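Local coordinates for protein Ral guanine nucleotide dissociation stimulator-like 2 (Mus musculus, PDB 4JGW) that probably acts as a guanine nucleotide exchange factor for a small G protein and associates in vitro with GTP-bound Rap 1A and H-Ras, at residues 389-392 and 393-397; 315-319 and 320-324; 463-466 and 467-471. One frame throughout, in Å; residues are numbered along the deposited sequence.

Contact 1 (389-392 and 393-397); sequences PYLG and TFLKD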
# COMPACT_ATOMS: atom_id res chain seq x y z
N PRO A 389 -2.81 -5.73 6.91
CA PRO A 389 -1.72 -6.58 6.44
C PRO A 389 -0.36 -6.07 6.89
O PRO A 389 -0.20 -4.89 7.20
CB PRO A 389 -1.84 -6.46 4.91
CG PRO A 389 -2.41 -5.12 4.69
CD PRO A 389 -3.32 -4.84 5.85
N TYR A 390 0.61 -6.98 6.95
CA TYR A 390 2.01 -6.60 7.08
C TYR A 390 2.45 -6.06 5.73
O TYR A 390 2.48 -6.79 4.73
CB TYR A 390 2.87 -7.79 7.53
CG TYR A 390 4.37 -7.54 7.43
CD1 TYR A 390 4.96 -6.45 8.07
CD2 TYR A 390 5.18 -8.41 6.71
CE1 TYR A 390 6.33 -6.22 7.98
CE2 TYR A 390 6.56 -8.19 6.61
CZ TYR A 390 7.12 -7.09 7.25
OH TYR A 390 8.48 -6.87 7.17
N LEU A 391 2.78 -4.77 5.69
CA LEU A 391 3.08 -4.07 4.45
C LEU A 391 4.37 -4.54 3.78
O LEU A 391 4.49 -4.50 2.56
CB LEU A 391 3.11 -2.56 4.69
CG LEU A 391 3.16 -1.61 3.48
CD1 LEU A 391 2.02 -1.86 2.50
CD2 LEU A 391 3.17 -0.17 3.95
N GLY A 392 5.32 -5.00 4.59
CA GLY A 392 6.64 -5.44 4.12
C GLY A 392 6.62 -6.44 2.98
O GLY A 392 7.48 -6.41 2.11
N THR A 393 5.62 -7.33 2.99
CA THR A 393 5.44 -8.33 1.94
C THR A 393 5.06 -7.69 0.60
O THR A 393 5.50 -8.13 -0.46
CB THR A 393 4.39 -9.38 2.34
OG1 THR A 393 4.59 -9.76 3.71
CG2 THR A 393 4.51 -10.63 1.47
N PHE A 394 4.23 -6.64 0.66
CA PHE A 394 3.84 -5.89 -0.53
C PHE A 394 4.99 -5.03 -1.03
O PHE A 394 5.16 -4.86 -2.24
CB PHE A 394 2.60 -5.03 -0.25
CG PHE A 394 1.34 -5.82 -0.06
CD1 PHE A 394 0.98 -6.29 1.20
CD2 PHE A 394 0.52 -6.11 -1.15
CE1 PHE A 394 -0.19 -7.03 1.37
CE2 PHE A 394 -0.65 -6.85 -0.98
CZ PHE A 394 -1.00 -7.31 0.28
N LEU A 395 5.77 -4.48 -0.10
CA LEU A 395 6.95 -3.69 -0.46
C LEU A 395 8.01 -4.56 -1.15
O LEU A 395 8.66 -4.11 -2.08
CB LEU A 395 7.53 -2.99 0.77
CG LEU A 395 6.64 -1.98 1.51
CD1 LEU A 395 7.30 -1.53 2.80
CD2 LEU A 395 6.32 -0.77 0.63
N LYS A 396 8.14 -5.80 -0.69
CA LYS A 396 9.09 -6.75 -1.26
C LYS A 396 8.67 -7.20 -2.67
O LYS A 396 9.50 -7.20 -3.59
CB LYS A 396 9.25 -7.98 -0.36
CG LYS A 396 10.65 -8.58 -0.42
CD LYS A 396 10.62 -10.10 -0.49
CE LYS A 396 12.02 -10.66 -0.71
NZ LYS A 396 12.01 -12.00 -1.35
N ASP A 397 7.41 -7.57 -2.84
CA ASP A 397 6.87 -7.97 -4.14
C ASP A 397 7.04 -6.86 -5.18
O ASP A 397 7.38 -7.14 -6.34
CB ASP A 397 5.40 -8.37 -4.04
CG ASP A 397 5.19 -9.65 -3.25
OD1 ASP A 397 6.10 -10.51 -3.23
OD2 ASP A 397 4.11 -9.80 -2.65
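Pro-389 meets Phe-394 five residues on: its CB lies 3.9 Å from Phe-394 CE1, an apolar touch just ahead of helix 392-404. Next, Tyr-390 turns its ring forward, over the start of the helix. With CG anti to the backbone N (chi1 169°), the ring lies over the coming turn, and Gly-392 N sits 3.6 Å above the ring plane, over its centre. Having no side chain, Gly-392 lets its backbone N lie directly against the ring. Beside the ring, Tyr-390 CD2 comes 3.3 Å from Thr-393 OG1, the two side chains crossing at about a right angle. The Tyr-390 carbonyl oxygen meets the Phe-394 ring at its edge, in plane.

Leu-391 supplies the main polar joint. Its O receives Leu-395 N at 3.0 Å in the carbonyl plane, with an N-H...O angle of 158°, the straight i to i+4 bond of a first helical turn. Phe-394 N adds a weak bond to the same oxygen. The side chains repeat this spacing: Leu-391 CG packs on Leu-395 CG at 4.0 Å, while Leu-391 CD1 brushes Phe-394 CB. Gly-392 then carries the pattern forward, its O accepting Lys-396 N at 2.9 Å.

These bonds mark the entry from a loop into a helix of the CDC25-homology (RasGEF) domain, and the side chains around this entry go to separate neighbours. Tyr-390 meets the rings of Tyr-311 and Phe-253, each at about 35°. Leu-391 and Leu-395 face helix 244-264 through Thr-249 and Val-246, and both also touch Cys-226. Phe-394 packs on helix 416-436, against Ile-425, Leu-429 and Leu-432, so the loop end and first turn meet helices 244-264, 307-318 and 416-436.

Contact 2 (315-319 and 320-324); sequences SALQS and SPIHR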
# COMPACT_ATOMS: atom_id res chain seq x y z
N SER A 315 8.52 -11.18 15.14
CA SER A 315 9.88 -10.93 14.66
C SER A 315 10.76 -10.39 15.78
O SER A 315 11.96 -10.68 15.84
CB SER A 315 9.89 -9.98 13.46
OG SER A 315 9.44 -8.68 13.82
N ALA A 316 10.16 -9.59 16.67
CA ALA A 316 10.83 -9.09 17.86
C ALA A 316 11.21 -10.23 18.81
O ALA A 316 12.29 -10.22 19.40
CB ALA A 316 9.96 -8.08 18.58
N LEU A 317 10.32 -11.21 18.95
CA LEU A 317 10.55 -12.37 19.82
C LEU A 317 11.51 -13.40 19.21
O LEU A 317 12.12 -14.19 19.94
CB LEU A 317 9.23 -13.03 20.21
CG LEU A 317 8.29 -12.29 21.16
CD1 LEU A 317 6.99 -13.07 21.34
CD2 LEU A 317 8.94 -12.03 22.51
N GLN A 318 11.65 -13.38 17.88
CA GLN A 318 12.58 -14.25 17.17
C GLN A 318 13.96 -13.60 17.03
O GLN A 318 14.94 -14.27 16.68
CB GLN A 318 12.04 -14.59 15.78
CG GLN A 318 10.92 -15.62 15.76
CD GLN A 318 10.35 -15.84 14.37
OE1 GLN A 318 10.09 -14.88 13.64
NE2 GLN A 318 10.15 -17.10 14.01
N SER A 319 14.01 -12.30 17.30
CA SER A 319 15.22 -11.49 17.19
C SER A 319 16.34 -12.01 18.09
O SER A 319 16.08 -12.57 19.16
CB SER A 319 14.89 -10.04 17.56
OG SER A 319 15.92 -9.16 17.16
N SER A 320 17.58 -11.83 17.64
CA SER A 320 18.78 -12.33 18.34
C SER A 320 18.81 -12.03 19.85
O SER A 320 18.98 -12.96 20.64
CB SER A 320 20.07 -11.85 17.67
OG SER A 320 20.30 -12.54 16.45
N PRO A 321 18.63 -10.76 20.26
CA PRO A 321 18.70 -10.46 21.70
C PRO A 321 17.55 -11.03 22.55
O PRO A 321 17.63 -11.02 23.78
CB PRO A 321 18.68 -8.92 21.74
CG PRO A 321 18.05 -8.51 20.47
CD PRO A 321 18.46 -9.53 19.46
N ILE A 322 16.49 -11.52 21.90
CA ILE A 322 15.37 -12.14 22.61
C ILE A 322 15.40 -13.66 22.51
O ILE A 322 15.04 -14.37 23.45
CB ILE A 322 13.99 -11.57 22.14
CG1 ILE A 322 13.96 -10.04 22.26
CG2 ILE A 322 12.83 -12.22 22.90
CD1 ILE A 322 14.29 -9.48 23.65
N HIS A 323 15.84 -14.16 21.35
CA HIS A 323 16.05 -15.60 21.14
C HIS A 323 17.09 -16.16 22.11
O HIS A 323 16.94 -17.27 22.62
CB HIS A 323 16.47 -15.86 19.69
CG HIS A 323 16.52 -17.31 19.32
ND1 HIS A 323 15.40 -18.06 19.05
CD2 HIS A 323 17.57 -18.16 19.18
CE1 HIS A 323 15.75 -19.30 18.76
NE2 HIS A 323 17.06 -19.39 18.83
N ARG A 324 18.13 -15.36 22.38
CA ARG A 324 19.22 -15.69 23.31
C ARG A 324 18.77 -16.11 24.71
O ARG A 324 19.45 -16.89 25.37
CB ARG A 324 20.14 -14.48 23.48
CG ARG A 324 21.29 -14.40 22.50
CD ARG A 324 22.37 -13.46 23.03
NE ARG A 324 23.23 -14.12 24.01
CZ ARG A 324 23.12 -14.00 25.33
NH1 ARG A 324 22.19 -13.23 25.88
NH2 ARG A 324 23.97 -14.65 26.12
O HOH W 1 12.70 -16.91 19.65
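Ile-322 folds back on the end of helix 307-318, its two branches meeting different residues. With CG1 anti to the carbonyl carbon (chi1 -55°), that branch comes within 3.3 Å of Ala-316 O, while CG2 packs on Leu-317 CD2 at 3.9 Å. Ser-319, the N-cap residue of the short helix 320-323, uses its carbonyl rather than its hydroxyl in the turn. Ser-319 O takes His-323 N at 2.7 Å, nearly along the C=O axis with an N-H...O angle of 168°, and Ile-322 N at 3.0 Å from well above the carbonyl plane. The Ser-319 hydroxyl rests beside the proline ring instead, OG lying 3.4 Å from Pro-321 CD.

His-323 extends CG anti to its N (chi1 -172°), which swings the ring toward a water. That water lies in the ring plane, 3.0 Å from ND1, and donates to Leu-317 O at 2.8 Å. The junction between the helices thus has an apolar side, Leu-317 with Ile-322, which continues to Val-264 and Leu-291, and a polar one, where water joins His-323 to the Leu-317 carbonyl near the helix end.

Contact 3 (463-466 and 467-471); sequences HRVS and CEVEP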
# COMPACT_ATOMS: atom_id res chain seq x y z
N HIS A 463 21.19 -5.79 22.23
CA HIS A 463 22.23 -6.82 22.22
C HIS A 463 23.07 -6.77 23.49
O HIS A 463 23.43 -7.81 24.05
CB HIS A 463 23.11 -6.69 20.98
CG HIS A 463 24.20 -7.72 20.90
ND1 HIS A 463 25.48 -7.48 21.35
CD2 HIS A 463 24.20 -8.99 20.43
CE1 HIS A 463 26.22 -8.55 21.16
NE2 HIS A 463 25.47 -9.48 20.60
N ARG A 464 23.38 -5.55 23.94
CA ARG A 464 24.16 -5.33 25.15
C ARG A 464 23.42 -5.79 26.41
O ARG A 464 23.99 -6.50 27.24
CB ARG A 464 24.54 -3.85 25.27
CG ARG A 464 25.54 -3.55 26.38
CD ARG A 464 25.34 -2.14 26.91
NE ARG A 464 26.13 -1.89 28.11
CZ ARG A 464 25.82 -1.00 29.05
NH1 ARG A 464 24.72 -0.27 28.94
NH2 ARG A 464 26.60 -0.85 30.10
N VAL A 465 22.16 -5.39 26.53
CA VAL A 465 21.33 -5.72 27.70
C VAL A 465 21.08 -7.22 27.82
O VAL A 465 21.13 -7.77 28.92
CB VAL A 465 19.99 -4.93 27.71
CG1 VAL A 465 19.10 -5.36 28.87
CG2 VAL A 465 20.25 -3.43 27.80
N SER A 466 20.84 -7.89 26.69
CA SER A 466 20.64 -9.34 26.67
C SER A 466 21.89 -10.11 27.09
O SER A 466 21.80 -11.17 27.70
CB SER A 466 20.17 -9.81 25.29
OG SER A 466 21.15 -9.57 24.30
N CYS A 467 23.06 -9.56 26.76
CA CYS A 467 24.34 -10.13 27.19
C CYS A 467 24.58 -9.89 28.68
O CYS A 467 25.34 -10.62 29.32
CB CYS A 467 25.50 -9.57 26.36
SG CYS A 467 25.63 -10.26 24.68
N GLU A 468 23.92 -8.87 29.23
CA GLU A 468 24.00 -8.54 30.66
C GLU A 468 22.99 -9.31 31.52
O GLU A 468 23.33 -9.74 32.62
CB GLU A 468 23.83 -7.03 30.87
CG GLU A 468 25.07 -6.21 30.51
CD GLU A 468 24.81 -4.72 30.49
OE1 GLU A 468 23.80 -4.25 31.06
OE2 GLU A 468 25.64 -3.99 29.91
N VAL A 469 21.77 -9.46 31.02
CA VAL A 469 20.71 -10.13 31.80
C VAL A 469 20.78 -11.66 31.70
O VAL A 469 20.33 -12.36 32.62
CB VAL A 469 19.28 -9.60 31.47
CG1 VAL A 469 19.16 -8.12 31.84
CG2 VAL A 469 18.90 -9.85 30.02
N GLU A 470 21.32 -12.17 30.60
CA GLU A 470 21.64 -13.59 30.46
C GLU A 470 23.01 -13.74 29.78
O GLU A 470 23.09 -13.75 28.55
CB GLU A 470 20.55 -14.35 29.70
CG GLU A 470 19.34 -14.73 30.57
CD GLU A 470 18.40 -15.74 29.91
OE1 GLU A 470 18.88 -16.72 29.30
OE2 GLU A 470 17.17 -15.56 30.02
N PRO A 471 24.09 -13.84 30.58
CA PRO A 471 25.47 -13.92 30.09
C PRO A 471 25.75 -15.17 29.25
O PRO A 471 25.07 -16.19 29.40
CB PRO A 471 26.31 -13.95 31.37
CG PRO A 471 25.42 -13.37 32.42
CD PRO A 471 24.05 -13.83 32.06
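Val-465 O accepts Val-469 N at 2.8 Å, and longer, more tilted i to i+4 bonds from Cys-467 N to His-463 O and from Glu-470 N to Ser-466 O carry helix 459-469 to its last turn.

Arg-464 and Glu-468 pair across one turn. The arginine chain, extended from CG to NE, brings its guanidinium beside Glu-468, whose OE2 lies 2.8 Å from NE. The oxygen sits over a face, well out of the guanidinium plane, and the two planar groups stand 85° apart. The salt bridge is therefore one of charge alone, with no N-H aimed at the carboxylate.

On another flank, Cys-467 SG rests over a face of the His-463 ring, 4.2 Å from its centroid and 22° off the normal. The sulfur reaches it because SG lies beside its own backbone N (chi1 -75°), while His-463 CG is anti to its N. Val-465 CG1 and Val-469 CG1 touch at 4.1 Å, forming an apolar stripe that meets Val-279 of strand 277-279.

Glu-470 leaves helical phi/psi, and its carboxylate accepts from the backbone N atoms of Ala-327 and Ala-328, near the start of helix 326-330. Arg-324 donates to Glu-470 O and, weakly, to Ser-466 O. This is the C-terminal end of a helix within the Ras-GEF region, its late carbonyls met by an arginine and its first non-helical residue bound to the beginning of another helix.

All three contacts lie within the Ras-GEF range, are local turns at helix ends and are partly buried: of eight touching residues, three are buried in contact 1, four in contact 2 and two in contact 3. From the centre of each contact to the centre of the chain is about 8, 27 and 37 Å respectively. Contact 1 starts a helix, contact 2 joins two end to end, and contact 3 ends one; contacts 1 and 2 both lean on helix 244-264. Aromatic and leucine packing dominates contact 1, water and a shared carbonyl enter in contact 2, and ion pairing and sulfur in contact 3. Contacts 2 and 3 touch directly through Arg-324, whereas contact 1 stays about 7 Å from contact 2 at the nearest atoms.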